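Local structure of inositol-1,4,5-trisphosphate 5-phosphatase 1 (Schizosaccharomyces pombe, 1I9Z) at residues I255-T260 / P279-R284. The protein removes the 5-phosphate from soluble and lipid inositol phosphates, including phosphatidylinositol 4,5-bisphosphate, through its magnesium-dependent catalytic domain, the part described here. Residues are numbered along the deposited sequence; the frame is centred on the assembly and turned at random.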
loop_
_atom_site.group_PDB
_atom_site.type_symbol
_atom_site.label_atom_id
_atom_site.label_comp_id
_atom_site.label_asym_id
_atom_site.label_seq_id
_atom_site.Cartn_x
_atom_site.Cartn_y
_atom_site.Cartn_z
ATOM N N ILE A 255 11.727 -10.475 -3.727
ATOM C CA ILE A 255 10.790 -11.521 -3.316
ATOM C C ILE A 255 11.564 -12.763 -2.940
ATOM O O ILE A 255 12.346 -13.296 -3.770
ATOM C CB ILE A 255 9.795 -11.831 -4.468
ATOM C CG1 ILE A 255 8.897 -10.600 -4.678
ATOM C CG2 ILE A 255 8.992 -13.111 -4.201
ATOM C CD1 ILE A 255 8.083 -10.720 -5.953
ATOM N N THR A 256 11.396 -13.181 -1.691
ATOM C CA THR A 256 12.047 -14.381 -1.188
ATOM C C THR A 256 11.039 -15.469 -0.844
ATOM O O THR A 256 11.415 -16.524 -0.293
ATOM C CB THR A 256 12.913 -14.075 0.041
ATOM O OG1 THR A 256 12.074 -13.588 1.110
ATOM C CG2 THR A 256 13.975 -12.974 -0.312
ATOM N N PHE A 257 9.768 -15.219 -1.156
ATOM C CA PHE A 257 8.717 -16.207 -0.897
ATOM C C PHE A 257 8.230 -16.824 -2.185
ATOM O O PHE A 257 8.316 -16.210 -3.242
ATOM C CB PHE A 257 7.547 -15.540 -0.120
ATOM C CG PHE A 257 7.032 -14.295 -0.751
ATOM C CD1 PHE A 257 5.953 -14.335 -1.659
ATOM C CD2 PHE A 257 7.605 -13.058 -0.424
ATOM C CE1 PHE A 257 5.445 -13.111 -2.227
ATOM C CE2 PHE A 257 7.124 -11.846 -0.983
ATOM C CZ PHE A 257 6.035 -11.875 -1.879
ATOM N N PRO A 258 7.678 -18.049 -2.127
ATOM C CA PRO A 258 7.189 -18.717 -3.327
ATOM C C PRO A 258 5.926 -18.065 -3.902
ATOM O O PRO A 258 5.252 -17.305 -3.178
ATOM C CB PRO A 258 6.889 -20.139 -2.848
ATOM C CG PRO A 258 7.483 -20.253 -1.403
ATOM C CD PRO A 258 7.505 -18.876 -0.897
ATOM N N PRO A 259 5.623 -18.303 -5.183
ATOM C CA PRO A 259 4.446 -17.802 -5.912
ATOM C C PRO A 259 3.237 -18.097 -5.002
ATOM O O PRO A 259 3.109 -19.223 -4.418
ATOM C CB PRO A 259 4.419 -18.706 -7.140
ATOM C CG PRO A 259 5.945 -18.727 -7.507
ATOM C CD PRO A 259 6.581 -18.954 -6.113
ATOM N N THR A 260 2.413 -17.052 -4.801
ATOM C CA THR A 260 1.305 -17.130 -3.891
ATOM C C THR A 260 0.027 -17.635 -4.522
ATOM O O THR A 260 -0.993 -17.713 -3.845
ATOM C CB THR A 260 0.998 -15.736 -3.345
ATOM O OG1 THR A 260 0.840 -14.801 -4.475
ATOM C CG2 THR A 260 2.178 -15.240 -2.467
ATOM N N PRO A 279 1.760 -21.399 -11.660
ATOM C CA PRO A 279 1.972 -20.577 -10.450
ATOM C C PRO A 279 2.462 -19.185 -10.814
ATOM O O PRO A 279 3.118 -19.004 -11.870
ATOM C CB PRO A 279 3.039 -21.314 -9.634
ATOM C CG PRO A 279 2.770 -22.810 -10.033
ATOM C CD PRO A 279 2.409 -22.729 -11.568
ATOM N N ALA A 280 2.172 -18.220 -9.929
ATOM C CA ALA A 280 2.602 -16.842 -10.176
ATOM C C ALA A 280 2.643 -16.000 -8.911
ATOM O O ALA A 280 1.999 -16.340 -7.943
ATOM C CB ALA A 280 1.605 -16.187 -11.198
ATOM N N TRP A 281 3.432 -14.927 -8.935
ATOM C CA TRP A 281 3.444 -13.950 -7.872
ATOM C C TRP A 281 2.349 -12.907 -8.262
ATOM O O TRP A 281 2.640 -11.757 -8.678
ATOM C CB TRP A 281 4.815 -13.246 -7.752
ATOM C CG TRP A 281 5.813 -14.148 -7.082
ATOM C CD1 TRP A 281 5.861 -14.527 -5.741
ATOM C CD2 TRP A 281 6.974 -14.696 -7.700
ATOM N NE1 TRP A 281 7.027 -15.268 -5.503
ATOM C CE2 TRP A 281 7.719 -15.371 -6.683
ATOM C CE3 TRP A 281 7.477 -14.668 -9.023
ATOM C CZ2 TRP A 281 8.954 -16.004 -6.953
ATOM C CZ3 TRP A 281 8.722 -15.312 -9.272
ATOM C CH2 TRP A 281 9.418 -15.943 -8.259
ATOM N N THR A 282 1.079 -13.318 -8.103
ATOM C CA THR A 282 -0.043 -12.418 -8.453
ATOM C C THR A 282 -0.207 -11.294 -7.424
ATOM O O THR A 282 -0.665 -10.213 -7.761
ATOM C CB THR A 282 -1.404 -13.177 -8.470
ATOM O OG1 THR A 282 -1.518 -14.043 -7.329
ATOM C CG2 THR A 282 -1.516 -14.013 -9.687
ATOM N N ASP A 283 0.176 -11.567 -6.167
ATOM C CA ASP A 283 -0.046 -10.618 -5.021
ATOM C C ASP A 283 1.202 -9.828 -4.708
ATOM O O ASP A 283 2.220 -10.418 -4.409
ATOM C CB ASP A 283 -0.485 -11.470 -3.819
ATOM C CG ASP A 283 -1.678 -12.335 -4.222
ATOM O OD1 ASP A 283 -2.792 -11.763 -4.323
ATOM O OD2 ASP A 283 -1.507 -13.553 -4.567
ATOM N N ARG A 284 1.098 -8.506 -4.774
ATOM C CA ARG A 284 2.324 -7.664 -4.648
ATOM C C ARG A 284 2.076 -6.424 -3.855
ATOM O O ARG A 284 0.922 -5.936 -3.755
ATOM C CB ARG A 284 2.775 -7.278 -6.080
ATOM C CG ARG A 284 2.807 -8.488 -7.064
ATOM C CD ARG A 284 4.012 -9.396 -6.828
ATOM N NE ARG A 284 5.274 -8.950 -7.453
ATOM C CZ ARG A 284 5.654 -9.324 -8.688
ATOM N NH1 ARG A 284 6.811 -8.883 -9.169
ATOM N NH2 ARG A 284 4.895 -10.129 -9.452
#
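Beside the inositol-phosphate pocket of this DNase I-like catalytic domain, Trp281 of 279-284, the segment leading into strand 283-288, is clamped by the proline-rich loop 255-260. Trp281 NE1 donates to Phe257 O, which lies close to the indole plane (2.8 Å, 162° at the hydrogen). The two faces are taken by aliphatic groups: Ile255 CG2, set anti to its backbone N, comes over the rim to 3.6 Å from Trp281 CE2, while Pro259 lies across the opposite face, its CA 3.8 Å from the centroid of the five-membered ring in a CH-pi contact. The Trp281 and Phe257 rings form an offset edge-to-face pair, the edge of Trp281 toward the Phe257 face, planes at 86°. Tryptophan suits the place because its wide flat ring fills the slot between Ile255 and Pro259 while its N-H serves the Phe257 carbonyl; an alanine here would probably leave that carbonyl without this donor and open a gap in the slot. On the backbone of the same residue, Trp281 O accepts from Arg284 NH2 at 2.9 Å, and Ile255 CD1 rests over the guanidinium, which is salt-bridged to Glu252 and Asp235. Thr260 OG1 donates to the anti lone pair of Asp283 OD2 at 2.7 Å, whereas Thr282 OG1 reaches that oxygen from above the carboxylate plane. Threonine's short side chain suits both positions, bringing a hydroxyl to OD2; with His306 ND1, these hydrogen bonds probably limit turning of the carboxylate. Helix 228-232 packs on Trp281 and helix 216-224 on Pro259 and Pro279, while Phe257 and Thr260 lean on strand 292-298.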